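Peptide methionine sulfoxide reductase msrA/msrB (Neisseria meningitidis, PDB 3BQG) reduces the S epimer of methionine sulfoxide back to methionine, its MsrA domain probably working through a sulfenic acid intermediate. Local coordinates at residues A[6-10]-A[71-75]; A[16-20]-A[74-79]; A[22-26]-A[64-68]; A[96-102]-A[126-132]. The protein carries 1 engineered substitution. All coordinates share one frame; numbering follows the deposited sequence.

Contact 1. Residues A[6-10]-A[71-75]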
loop_
_atom_site.group_PDB
_atom_site.type_symbol
_atom_site.label_atom_id
_atom_site.label_comp_id
_atom_site.label_asym_id
_atom_site.label_seq_id
_atom_site.Cartn_x
_atom_site.Cartn_y
_atom_site.Cartn_z
ATOM N N ILE A 6 9.254 1.254 0.232
ATOM C CA ILE A 6 8.378 1.227 -0.931
ATOM C C ILE A 6 7.016 1.734 -0.455
ATOM O O ILE A 6 6.630 1.519 0.698
ATOM C CB ILE A 6 8.279 -0.210 -1.546
ATOM C CG1 ILE A 6 7.558 -0.157 -2.894
ATOM C CG2 ILE A 6 7.547 -1.150 -0.604
ATOM C CD1 ILE A 6 8.257 0.688 -3.932
ATOM N N TYR A 7 6.302 2.430 -1.335
ATOM C CA TYR A 7 5.000 3.010 -0.998
ATOM C C TYR A 7 3.870 2.237 -1.669
ATOM O O TYR A 7 3.818 2.137 -2.894
ATOM C CB TYR A 7 4.989 4.480 -1.424
ATOM C CG TYR A 7 6.021 5.319 -0.688
ATOM C CD1 TYR A 7 5.653 6.145 0.377
ATOM C CD2 TYR A 7 7.370 5.276 -1.049
ATOM C CE1 TYR A 7 6.600 6.912 1.060
ATOM C CE2 TYR A 7 8.327 6.031 -0.376
ATOM C CZ TYR A 7 7.935 6.849 0.679
ATOM O OH TYR A 7 8.881 7.600 1.344
ATOM N N LEU A 8 2.958 1.708 -0.859
ATOM C CA LEU A 8 1.865 0.884 -1.368
ATOM C C LEU A 8 0.463 1.415 -1.094
ATOM O O LEU A 8 0.093 1.645 0.056
ATOM C CB LEU A 8 1.978 -0.516 -0.764
ATOM C CG LEU A 8 3.360 -1.183 -0.844
ATOM C CD1 LEU A 8 3.353 -2.466 -0.021
ATOM C CD2 LEU A 8 3.716 -1.475 -2.303
ATOM N N ALA A 9 -0.319 1.601 -2.153
ATOM C CA ALA A 9 -1.695 2.067 -2.003
ATOM C C ALA A 9 -2.589 0.864 -2.320
ATOM O O ALA A 9 -2.595 0.374 -3.450
ATOM C CB ALA A 9 -1.978 3.217 -2.973
ATOM N N GLY A 10 -3.329 0.386 -1.319
ATOM C CA GLY A 10 -4.200 -0.763 -1.523
ATOM C C GLY A 10 -5.545 -0.642 -0.824
ATOM O O GLY A 10 -6.077 -1.627 -0.293
ATOM N N ILE A 71 7.868 -8.268 -1.166
ATOM C CA ILE A 71 6.932 -7.242 -0.704
ATOM C C ILE A 71 5.739 -7.128 -1.655
ATOM O O ILE A 71 4.594 -7.002 -1.215
ATOM C CB ILE A 71 7.615 -5.857 -0.601
ATOM C CG1 ILE A 71 8.672 -5.871 0.509
ATOM C CG2 ILE A 71 6.569 -4.778 -0.333
ATOM C CD1 ILE A 71 8.102 -6.071 1.913
ATOM N N LEU A 72 6.008 -7.172 -2.958
ATOM C CA LEU A 72 4.932 -7.071 -3.936
ATOM C C LEU A 72 4.007 -8.289 -3.903
ATOM O O LEU A 72 2.794 -8.156 -4.089
ATOM C CB LEU A 72 5.503 -6.865 -5.342
ATOM C CG LEU A 72 6.239 -5.532 -5.540
ATOM C CD1 LEU A 72 6.704 -5.403 -6.986
ATOM C CD2 LEU A 72 5.312 -4.372 -5.183
ATOM N N GLN A 73 4.563 -9.475 -3.667
ATOM C CA GLN A 73 3.727 -10.669 -3.601
ATOM C C GLN A 73 2.765 -10.567 -2.415
ATOM O O GLN A 73 1.590 -10.911 -2.537
ATOM C CB GLN A 73 4.589 -11.930 -3.490
ATOM C CG GLN A 73 5.473 -12.163 -4.710
ATOM C CD GLN A 73 4.676 -12.233 -6.007
ATOM O OE1 GLN A 73 4.923 -11.476 -6.947
ATOM N NE2 GLN A 73 3.718 -13.146 -6.062
ATOM N N TYR A 74 3.257 -10.089 -1.276
ATOM C CA TYR A 74 2.408 -9.919 -0.096
ATOM C C TYR A 74 1.303 -8.910 -0.421
ATOM O O TYR A 74 0.162 -9.053 0.018
ATOM C CB TYR A 74 3.233 -9.400 1.090
ATOM C CG TYR A 74 4.007 -10.473 1.831
ATOM C CD1 TYR A 74 3.341 -11.470 2.547
ATOM C CD2 TYR A 74 5.401 -10.471 1.846
ATOM C CE1 TYR A 74 4.041 -12.435 3.268
ATOM C CE2 TYR A 74 6.117 -11.433 2.566
ATOM C CZ TYR A 74 5.427 -12.408 3.276
ATOM O OH TYR A 74 6.115 -13.346 4.012
ATOM N N PHE A 75 1.665 -7.890 -1.194
ATOM C CA PHE A 75 0.728 -6.847 -1.608
ATOM C C PHE A 75 -0.398 -7.470 -2.426
ATOM O O PHE A 75 -1.576 -7.313 -2.098
ATOM C CB PHE A 75 1.472 -5.807 -2.455
ATOM C CG PHE A 75 0.610 -4.680 -2.951
ATOM C CD1 PHE A 75 0.028 -3.783 -2.062
ATOM C CD2 PHE A 75 0.433 -4.480 -4.317
ATOM C CE1 PHE A 75 -0.720 -2.701 -2.526
ATOM C CE2 PHE A 75 -0.317 -3.397 -4.796
ATOM C CZ PHE A 75 -0.889 -2.506 -3.896
#
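F75 on helix 68-78 and L8 on strand 3-10 bury more surface here than the other residues, and their side chains lie alongside each other, running opposite ways. The first torsion of F75 (chi1 180°) sets CG anti to the backbone N and carries the ring across to the strand. L8 lies beside the CD1-CE1 side of the ring, with its CB 3.9 Å from F75 CE1, while its CD2 branch sits over one ring face. At the outer end of the ring, F75 CZ comes within 3.4 Å of A9 O, which lies at the ring edge and in its plane. That approach lets slightly positive ring hydrogens face a carbonyl oxygen, although the methyl of A9 itself points away. Such packing is that of a two-layer alpha/beta fold, in which helix 68-78 lies on a face of the mixed sheet; the two short axes run nearly in the same direction, 10° apart and 10.7 Å from each other. I71, one turn before F75, lies beside L8 with its CG2 branch. This methyl meets L8 CD1 at 4.0 Å and I6 CG2 at 3.8 Å, so one branch bridges two strand residues. L72 adds a looser touch, its CD2 lying 4.4 Å from L8 CD2. F20 of helix 14-21 packs on both L8 and I71, and V99 of the adjoining strand packs on F75 and I6.

Contact 2. Residues A[16-20]-A[74-79]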
loop_
_atom_site.group_PDB
_atom_site.type_symbol
_atom_site.label_atom_id
_atom_site.label_comp_id
_atom_site.label_asym_id
_atom_site.label_seq_id
_atom_site.Cartn_x
_atom_site.Cartn_y
_atom_site.Cartn_z
ATOM N N LEU A 16 -4.334 -2.428 5.431
ATOM C CA LEU A 16 -3.074 -2.694 4.748
ATOM C C LEU A 16 -1.875 -2.504 5.675
ATOM O O LEU A 16 -0.900 -3.248 5.593
ATOM C CB LEU A 16 -2.938 -1.790 3.518
ATOM C CG LEU A 16 -1.737 -2.039 2.593
ATOM C CD1 LEU A 16 -1.798 -3.443 2.012
ATOM C CD2 LEU A 16 -1.742 -1.002 1.475
ATOM N N GLU A 17 -1.939 -1.502 6.549
ATOM C CA GLU A 17 -0.839 -1.253 7.474
ATOM C C GLU A 17 -0.746 -2.397 8.477
ATOM O O GLU A 17 0.327 -2.962 8.694
ATOM C CB GLU A 17 -1.045 0.053 8.238
ATOM C CG GLU A 17 -0.041 0.218 9.381
ATOM C CD GLU A 17 -0.500 1.209 10.421
ATOM O OE1 GLU A 17 -1.639 1.066 10.915
ATOM O OE2 GLU A 17 0.275 2.131 10.749
ATOM N N ALA A 18 -1.880 -2.727 9.083
ATOM C CA ALA A 18 -1.938 -3.803 10.067
ATOM C C ALA A 18 -1.384 -5.083 9.459
ATOM O O ALA A 18 -0.702 -5.865 10.116
ATOM C CB ALA A 18 -3.379 -4.017 10.510
ATOM N N TYR A 19 -1.695 -5.285 8.186
ATOM C CA TYR A 19 -1.239 -6.453 7.447
ATOM C C TYR A 19 0.290 -6.505 7.321
ATOM O O TYR A 19 0.907 -7.514 7.653
ATOM C CB TYR A 19 -1.892 -6.443 6.058
ATOM C CG TYR A 19 -1.400 -7.493 5.092
ATOM C CD1 TYR A 19 -1.752 -8.836 5.239
ATOM C CD2 TYR A 19 -0.604 -7.136 4.005
ATOM C CE1 TYR A 19 -1.322 -9.796 4.319
ATOM C CE2 TYR A 19 -0.174 -8.082 3.087
ATOM C CZ TYR A 19 -0.534 -9.408 3.246
ATOM O OH TYR A 19 -0.112 -10.335 2.319
ATOM N N PHE A 20 0.906 -5.423 6.848
ATOM C CA PHE A 20 2.358 -5.423 6.677
ATOM C C PHE A 20 3.170 -5.473 7.973
ATOM O O PHE A 20 4.298 -5.961 7.978
ATOM C CB PHE A 20 2.791 -4.233 5.808
ATOM C CG PHE A 20 2.792 -4.547 4.337
ATOM C CD1 PHE A 20 3.888 -5.168 3.747
ATOM C CD2 PHE A 20 1.662 -4.307 3.562
ATOM C CE1 PHE A 20 3.859 -5.562 2.406
ATOM C CE2 PHE A 20 1.616 -4.697 2.220
ATOM C CZ PHE A 20 2.721 -5.326 1.638
ATOM N N TYR A 74 3.257 -10.089 -1.276
ATOM C CA TYR A 74 2.408 -9.919 -0.096
ATOM C C TYR A 74 1.303 -8.910 -0.421
ATOM O O TYR A 74 0.162 -9.053 0.018
ATOM C CB TYR A 74 3.233 -9.400 1.090
ATOM C CG TYR A 74 4.007 -10.473 1.831
ATOM C CD1 TYR A 74 3.341 -11.470 2.547
ATOM C CD2 TYR A 74 5.401 -10.471 1.846
ATOM C CE1 TYR A 74 4.041 -12.435 3.268
ATOM C CE2 TYR A 74 6.117 -11.433 2.566
ATOM C CZ TYR A 74 5.427 -12.408 3.276
ATOM O OH TYR A 74 6.115 -13.346 4.012
ATOM N N PHE A 75 1.665 -7.890 -1.194
ATOM C CA PHE A 75 0.728 -6.847 -1.608
ATOM C C PHE A 75 -0.398 -7.470 -2.426
ATOM O O PHE A 75 -1.576 -7.313 -2.098
ATOM C CB PHE A 75 1.472 -5.807 -2.455
ATOM C CG PHE A 75 0.610 -4.680 -2.951
ATOM C CD1 PHE A 75 0.028 -3.783 -2.062
ATOM C CD2 PHE A 75 0.433 -4.480 -4.317
ATOM C CE1 PHE A 75 -0.720 -2.701 -2.526
ATOM C CE2 PHE A 75 -0.317 -3.397 -4.796
ATOM C CZ PHE A 75 -0.889 -2.506 -3.896
ATOM N N PHE A 76 -0.022 -8.186 -3.486
ATOM C CA PHE A 76 -0.984 -8.830 -4.382
ATOM C C PHE A 76 -1.876 -9.869 -3.716
ATOM O O PHE A 76 -2.951 -10.181 -4.225
ATOM C CB PHE A 76 -0.265 -9.500 -5.561
ATOM C CG PHE A 76 0.462 -8.543 -6.465
ATOM C CD1 PHE A 76 -0.147 -7.367 -6.895
ATOM C CD2 PHE A 76 1.756 -8.820 -6.889
ATOM C CE1 PHE A 76 0.526 -6.478 -7.740
ATOM C CE2 PHE A 76 2.436 -7.942 -7.733
ATOM C CZ PHE A 76 1.821 -6.768 -8.156
ATOM N N ARG A 77 -1.423 -10.424 -2.599
ATOM C CA ARG A 77 -2.196 -11.431 -1.890
ATOM C C ARG A 77 -3.499 -10.883 -1.318
ATOM O O ARG A 77 -4.502 -11.592 -1.252
ATOM C CB ARG A 77 -1.358 -12.032 -0.753
ATOM C CG ARG A 77 -2.103 -13.040 0.106
ATOM C CD ARG A 77 -1.205 -13.613 1.201
ATOM N NE ARG A 77 -0.049 -14.323 0.657
ATOM C CZ ARG A 77 0.939 -14.813 1.399
ATOM N NH1 ARG A 77 0.908 -14.671 2.715
ATOM N NH2 ARG A 77 1.963 -15.439 0.829
ATOM N N VAL A 78 -3.496 -9.612 -0.929
ATOM C CA VAL A 78 -4.679 -9.023 -0.316
ATOM C C VAL A 78 -5.332 -7.833 -1.021
ATOM O O VAL A 78 -6.405 -7.383 -0.614
ATOM C CB VAL A 78 -4.361 -8.624 1.142
ATOM C CG1 VAL A 78 -3.917 -9.867 1.929
ATOM C CG2 VAL A 78 -3.270 -7.572 1.170
ATOM N N VAL A 79 -4.693 -7.319 -2.067
ATOM C CA VAL A 79 -5.238 -6.188 -2.810
ATOM C C VAL A 79 -5.809 -6.647 -4.156
ATOM O O VAL A 79 -5.197 -7.461 -4.848
ATOM C CB VAL A 79 -4.142 -5.112 -3.051
ATOM C CG1 VAL A 79 -4.681 -3.982 -3.915
ATOM C CG2 VAL A 79 -3.649 -4.568 -1.708
#
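The axes of 16-20 and 74-78, on helices 14-21 and 68-78, which meet through Y19 and V78 among others, approach to 11.2 Å at an angle of 133° between their N-to-C directions, and L16 CA and V78 CA are 8.3 Å apart. Y19 buries the most surface. Its CG stands anti to the backbone N (chi1 173°), which sends the ring across to the other helix and delivers the hydroxyl to a main-chain carbonyl. Y19 OH donates to Y74 O at 2.6 Å, with a C=O...donor angle of 118°. This oxygen also receives a weak backbone bond from R77 N, so it is shared between the helix and the tyrosine. V78 straddles one face of the Y19 ring: V78 CG2 makes a CH-pi contact 3.9 Å from the centroid, and V78 CG1 lies 3.5 Å from Y19 CE1. Nearer one end of the pair F20 CE1 touches Y74 CB at 4.1 Å; nearer the other, L16 CD1 reaches V79 CG2 at 4.3 Å. The aliphatic part of R77 passes the Y19 hydroxyl, while its guanidinium NH1 bonds to the carbonyls of K160 and E163. The helix pair packs on the sheet: L16 and F20 meet V57 and V59 of strand 54-62, respectively, and F20 and F75 meet L8 of strand 3-10, while F76 touches L114 and E117 of helix 106-117.

Contact 3. Residues A[22-26]-A[64-68]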
loop_
_atom_site.group_PDB
_atom_site.type_symbol
_atom_site.label_atom_id
_atom_site.label_comp_id
_atom_site.label_asym_id
_atom_site.label_seq_id
_atom_site.Cartn_x
_atom_site.Cartn_y
_atom_site.Cartn_z
ATOM N N ARG A 22 2.603 -7.352 10.510
ATOM C CA ARG A 22 2.708 -8.744 10.951
ATOM C C ARG A 22 3.772 -9.555 10.220
ATOM O O ARG A 22 4.086 -10.674 10.622
ATOM C CB ARG A 22 1.361 -9.464 10.791
ATOM C CG ARG A 22 0.298 -9.060 11.797
ATOM C CD ARG A 22 -0.984 -9.878 11.627
ATOM N NE ARG A 22 -0.760 -11.313 11.790
ATOM C CZ ARG A 22 -1.491 -12.097 12.578
ATOM N NH1 ARG A 22 -1.220 -13.393 12.665
ATOM N NH2 ARG A 22 -2.488 -11.585 13.286
ATOM N N ILE A 23 4.336 -8.998 9.155
ATOM C CA ILE A 23 5.334 -9.714 8.368
ATOM C C ILE A 23 6.774 -9.549 8.852
ATOM O O ILE A 23 7.269 -8.432 9.000
ATOM C CB ILE A 23 5.244 -9.286 6.884
ATOM C CG1 ILE A 23 3.825 -9.542 6.364
ATOM C CG2 ILE A 23 6.257 -10.059 6.048
ATOM C CD1 ILE A 23 3.574 -9.014 4.969
ATOM N N ASP A 24 7.440 -10.677 9.096
ATOM C CA ASP A 24 8.835 -10.677 9.544
ATOM C C ASP A 24 9.703 -10.120 8.414
ATOM O O ASP A 24 9.710 -10.651 7.302
ATOM C CB ASP A 24 9.269 -12.109 9.898
ATOM C CG ASP A 24 10.721 -12.195 10.343
ATOM O OD1 ASP A 24 11.130 -11.412 11.225
ATOM O OD2 ASP A 24 11.452 -13.059 9.813
ATOM N N GLY A 25 10.426 -9.043 8.701
ATOM C CA GLY A 25 11.258 -8.423 7.683
ATOM C C GLY A 25 10.812 -6.985 7.492
ATOM O O GLY A 25 11.552 -6.142 6.985
ATOM N N VAL A 26 9.576 -6.710 7.888
ATOM C CA VAL A 26 9.031 -5.362 7.795
ATOM C C VAL A 26 9.314 -4.708 9.132
ATOM O O VAL A 26 8.777 -5.122 10.164
ATOM C CB VAL A 26 7.516 -5.382 7.539
ATOM C CG1 VAL A 26 6.953 -3.970 7.620
ATOM C CG2 VAL A 26 7.241 -5.979 6.165
ATOM N N ASP A 64 17.861 -7.436 3.734
ATOM C CA ASP A 64 18.528 -8.732 3.823
ATOM C C ASP A 64 17.559 -9.888 4.071
ATOM O O ASP A 64 17.943 -11.052 3.994
ATOM C CB ASP A 64 19.606 -8.707 4.912
ATOM C CG ASP A 64 20.808 -7.874 4.516
ATOM O OD1 ASP A 64 21.256 -8.008 3.359
ATOM O OD2 ASP A 64 21.310 -7.096 5.353
ATOM N N LYS A 65 16.305 -9.571 4.364
ATOM C CA LYS A 65 15.303 -10.605 4.596
ATOM C C LYS A 65 14.305 -10.665 3.448
ATOM O O LYS A 65 13.962 -11.741 2.967
ATOM C CB LYS A 65 14.519 -10.342 5.885
ATOM C CG LYS A 65 15.247 -10.626 7.181
ATOM C CD LYS A 65 14.232 -10.708 8.315
ATOM C CE LYS A 65 14.894 -10.884 9.666
ATOM N NZ LYS A 65 15.670 -9.672 10.038
ATOM N N LEU A 66 13.840 -9.495 3.019
ATOM C CA LEU A 66 12.849 -9.410 1.953
ATOM C C LEU A 66 13.308 -8.590 0.758
ATOM O O LEU A 66 13.973 -7.565 0.913
ATOM C CB LEU A 66 11.555 -8.797 2.502
ATOM C CG LEU A 66 10.878 -9.495 3.682
ATOM C CD1 LEU A 66 9.790 -8.595 4.253
ATOM C CD2 LEU A 66 10.299 -10.829 3.226
ATOM N N SER A 67 12.946 -9.054 -0.433
ATOM C CA SER A 67 13.275 -8.357 -1.669
ATOM C C SER A 67 12.020 -7.572 -2.057
ATOM O O SER A 67 10.936 -7.838 -1.531
ATOM C CB SER A 67 13.608 -9.362 -2.775
ATOM O OG SER A 67 12.460 -10.120 -3.138
ATOM N N LEU A 68 12.160 -6.615 -2.968
ATOM C CA LEU A 68 11.015 -5.829 -3.413
ATOM C C LEU A 68 9.920 -6.748 -3.953
ATOM O O LEU A 68 8.732 -6.471 -3.789
ATOM C CB LEU A 68 11.436 -4.838 -4.502
ATOM C CG LEU A 68 10.328 -4.015 -5.176
ATOM C CD1 LEU A 68 9.453 -3.323 -4.134
ATOM C CD2 LEU A 68 10.969 -2.988 -6.103
#
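I23 O accepts the backbone N-H of V26 at 3.1 Å, closing the turn on which L66 packs. L66 is the main wedge: its CD1 lies 3.7 Å from G25 CA and equally far from D24 O, while I23 CG2 and V26 CG2 touch the same methyl at 4.2 and 4.1 Å. One leucine branch therefore meets all four residues of the turn. Its CG is placed anti to the carbonyl carbon (chi1 -58°), an orientation that points the isobutyl group toward the chain of residues 23-26. I23 to V26 form a type II beta turn, with G25 third (phi 121°), at the end of the link from helix 14-21 to strand 26-34; the backbone angles of G25, and L66 CD1 against it, leave no room for a side chain. The opposing segment 64-68 joins strand 54-62 to helix 68-78, whose N-cap is S67. On the solvent-exposed side, the K65 chain runs roughly perpendicular to the D24 side chain, offering methylenes: K65 CD is 3.8 Å from G25 CA and 3.9 Å from D24 OD2. The charged ends stay separated, K65 NZ lying 5.0 Å from D24 OD1, so only a diffuse attraction can be inferred; NZ also forms a long, weak ion pair with D62. Toward the interior, L66 continues onto I71, and I23 onto Y74 of helix 68-78.

Contact 4. Residues A[96-102]-A[126-132]; sequences RSGVYYT and VVENEPL
R96 swings its CG between the backbone N and the carbonyl carbon (chi1 69°) and then runs extended to NE, while E128 and Y100 both hold CG beside the backbone N (chi1 -66° and -47°); R96 and Y100 both reach one carboxylate oxygen, OE1 of E128. E128 OE1 accepts R96 NE at 3.0 Å, a salt bridge from its syn side but tilted out of the carboxylate plane, and Y100 OH at 2.7 Å, nearly in line with its C-O bond. The oxygen lies in the guanidinium plane and at the edge of the tyrosine ring; a water donates to it too, and the three donors should restrict rotation of the carboxylate. R96 NH1 is held separately by the carbonyls of T93 and G52. Strands 97-101 and 128-131 are parallel neighbours joined through helix 106-117, a beta-alpha-beta crossover; 128-131 is an outermost strand of the sheet within this chain. Bonds run from E128 N to S97 O (3.0 Å), V99 N to E128 O (2.8 Å) and L132 N to Y101 O (2.9 Å), with two weak ones, E130 N to V99 O and Y101 N to E130 O, before the last. The Y101 ring lies over P131, whose CA is 3.9 Å from the ring centroid in a CH-pi contact. N129 OD1, buried without a polar partner, meets the same ring at its edge, 3.4 Å from Y101 CE2.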
loop_
_atom_site.group_PDB
_atom_site.type_symbol
_atom_site.label_atom_id
_atom_site.label_comp_id
_atom_site.label_asym_id
_atom_site.label_seq_id
_atom_site.Cartn_x
_atom_site.Cartn_y
_atom_site.Cartn_z
ATOM N N ARG A 96 -7.518 4.152 -4.607
ATOM C CA ARG A 96 -6.965 3.588 -5.837
ATOM C C ARG A 96 -5.745 2.735 -5.509
ATOM O O ARG A 96 -5.071 2.981 -4.507
ATOM C CB ARG A 96 -6.575 4.710 -6.820
ATOM C CG ARG A 96 -5.379 5.590 -6.413
ATOM C CD ARG A 96 -5.114 6.636 -7.498
ATOM N NE ARG A 96 -3.998 7.545 -7.222
ATOM C CZ ARG A 96 -4.080 8.652 -6.481
ATOM N NH1 ARG A 96 -5.231 9.011 -5.923
ATOM N NH2 ARG A 96 -3.008 9.416 -6.312
ATOM N N SER A 97 -5.465 1.728 -6.334
ATOM C CA SER A 97 -4.306 0.872 -6.090
ATOM C C SER A 97 -3.073 1.416 -6.801
ATOM O O SER A 97 -3.163 1.991 -7.886
ATOM C CB SER A 97 -4.571 -0.567 -6.558
ATOM O OG SER A 97 -4.816 -0.628 -7.957
ATOM N N GLY A 98 -1.919 1.241 -6.174
ATOM C CA GLY A 98 -0.697 1.710 -6.786
ATOM C C GLY A 98 0.548 1.385 -5.995
ATOM O O GLY A 98 0.491 1.137 -4.788
ATOM N N VAL A 99 1.678 1.367 -6.697
ATOM C CA VAL A 99 2.978 1.113 -6.085
ATOM C C VAL A 99 3.807 2.345 -6.484
ATOM O O VAL A 99 3.935 2.639 -7.675
ATOM C CB VAL A 99 3.630 -0.172 -6.667
ATOM C CG1 VAL A 99 5.020 -0.366 -6.067
ATOM C CG2 VAL A 99 2.734 -1.395 -6.381
ATOM N N TYR A 100 4.351 3.069 -5.510
ATOM C CA TYR A 100 5.137 4.262 -5.811
ATOM C C TYR A 100 6.556 4.092 -5.295
ATOM O O TYR A 100 6.780 3.640 -4.176
ATOM C CB TYR A 100 4.471 5.507 -5.208
ATOM C CG TYR A 100 2.982 5.574 -5.491
ATOM C CD1 TYR A 100 2.494 5.559 -6.800
ATOM C CD2 TYR A 100 2.059 5.598 -4.445
ATOM C CE1 TYR A 100 1.106 5.560 -7.057
ATOM C CE2 TYR A 100 0.677 5.599 -4.686
ATOM C CZ TYR A 100 0.211 5.576 -5.987
ATOM O OH TYR A 100 -1.153 5.530 -6.197
ATOM N N TYR A 101 7.523 4.482 -6.112
ATOM C CA TYR A 101 8.929 4.302 -5.763
ATOM C C TYR A 101 9.767 5.580 -5.749
ATOM O O TYR A 101 9.440 6.557 -6.417
ATOM C CB TYR A 101 9.538 3.317 -6.754
ATOM C CG TYR A 101 9.339 3.756 -8.184
ATOM C CD1 TYR A 101 10.180 4.707 -8.767
ATOM C CD2 TYR A 101 8.261 3.287 -8.938
ATOM C CE1 TYR A 101 9.948 5.178 -10.055
ATOM C CE2 TYR A 101 8.026 3.756 -10.223
ATOM C CZ TYR A 101 8.866 4.702 -10.780
ATOM O OH TYR A 101 8.615 5.185 -12.043
ATOM N N THR A 102 10.869 5.532 -5.001
ATOM C CA THR A 102 11.796 6.651 -4.884
ATOM C C THR A 102 13.081 6.387 -5.673
ATOM O O THR A 102 13.901 7.290 -5.853
ATOM C CB THR A 102 12.151 6.934 -3.412
ATOM O OG1 THR A 102 12.622 5.734 -2.792
ATOM C CG2 THR A 102 10.924 7.437 -2.662
ATOM N N VAL A 126 -5.108 -2.742 -13.070
ATOM C CA VAL A 126 -5.131 -1.285 -13.114
ATOM C C VAL A 126 -4.275 -0.618 -12.036
ATOM O O VAL A 126 -4.401 0.579 -11.788
ATOM C CB VAL A 126 -6.581 -0.743 -13.015
ATOM C CG1 VAL A 126 -7.427 -1.314 -14.139
ATOM C CG2 VAL A 126 -7.189 -1.090 -11.662
ATOM N N VAL A 127 -3.402 -1.394 -11.402
ATOM C CA VAL A 127 -2.514 -0.872 -10.363
ATOM C C VAL A 127 -1.539 0.164 -10.934
ATOM O O VAL A 127 -0.903 -0.076 -11.960
ATOM C CB VAL A 127 -1.697 -2.023 -9.716
ATOM C CG1 VAL A 127 -0.727 -1.466 -8.673
ATOM C CG2 VAL A 127 -2.643 -3.035 -9.088
ATOM N N GLU A 128 -1.423 1.312 -10.271
ATOM C CA GLU A 128 -0.504 2.365 -10.711
ATOM C C GLU A 128 0.945 1.967 -10.407
ATOM O O GLU A 128 1.215 1.252 -9.447
ATOM C CB GLU A 128 -0.826 3.702 -10.011
ATOM C CG GLU A 128 -2.186 4.282 -10.390
ATOM C CD GLU A 128 -2.466 5.647 -9.777
ATOM O OE1 GLU A 128 -1.939 5.960 -8.692
ATOM O OE2 GLU A 128 -3.239 6.411 -10.380
ATOM N N ASN A 129 1.863 2.441 -11.243
ATOM C CA ASN A 129 3.292 2.175 -11.107
ATOM C C ASN A 129 3.986 3.468 -11.529
ATOM O O ASN A 129 4.197 3.705 -12.715
ATOM C CB ASN A 129 3.710 1.030 -12.046
ATOM C CG ASN A 129 5.204 0.743 -11.998
ATOM O OD1 ASN A 129 5.915 1.228 -11.116
ATOM N ND2 ASN A 129 5.683 -0.066 -12.938
ATOM N N GLU A 130 4.333 4.305 -10.561
ATOM C CA GLU A 130 4.958 5.579 -10.889
ATOM C C GLU A 130 5.759 6.138 -9.718
ATOM O O GLU A 130 5.616 5.682 -8.582
ATOM C CB GLU A 130 3.874 6.572 -11.325
ATOM C CG GLU A 130 2.931 6.984 -10.211
ATOM C CD GLU A 130 1.733 7.764 -10.719
ATOM O OE1 GLU A 130 1.183 8.579 -9.949
ATOM O OE2 GLU A 130 1.332 7.550 -11.882
ATOM N N PRO A 131 6.613 7.141 -9.978
ATOM C CA PRO A 131 7.422 7.727 -8.908
ATOM C C PRO A 131 6.571 8.288 -7.772
ATOM O O PRO A 131 5.429 8.698 -7.988
ATOM C CB PRO A 131 8.190 8.844 -9.618
ATOM C CG PRO A 131 8.210 8.416 -11.057
ATOM C CD PRO A 131 6.818 7.871 -11.242
ATOM N N LEU A 132 7.118 8.277 -6.561
ATOM C CA LEU A 132 6.416 8.862 -5.429
ATOM C C LEU A 132 6.628 10.360 -5.608
ATOM O O LEU A 132 7.767 10.833 -5.580
ATOM C CB LEU A 132 7.028 8.428 -4.101
ATOM C CG LEU A 132 6.409 9.149 -2.892
ATOM C CD1 LEU A 132 5.128 8.437 -2.464
ATOM C CD2 LEU A 132 7.399 9.199 -1.750
HETATM O O HOH W 1 -0.711 8.683 -8.400
HETATM O O HOH W 2 -5.341 2.279 -9.753
#

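Overall arrangement
Contacts 1 and 2 share Y74 and F75 and have centres about 6 Å apart; L8 CD1 of contact 1 meets F20 CZ of contact 2 at 3.4 Å. The modified cysteine C12, seen as S-hydroxycysteine, lies in the chain between strand 3-10 of contact 1 and helix 14-21 of contact 2, so these two contacts pack both elements flanking the redox centre. Contact 4 extends the same sheet: A9 N lies 2.8 Å from G98 O, a probable hydrogen bond, and F75 CE2 is 4.0 Å from V99 CG2. Contact 3 lies farther out, its centre about 12 Å from that of contact 1 and about 20 Å from that of contact 4, touching contacts 1 and 2 through I23, L66, V26 and L68.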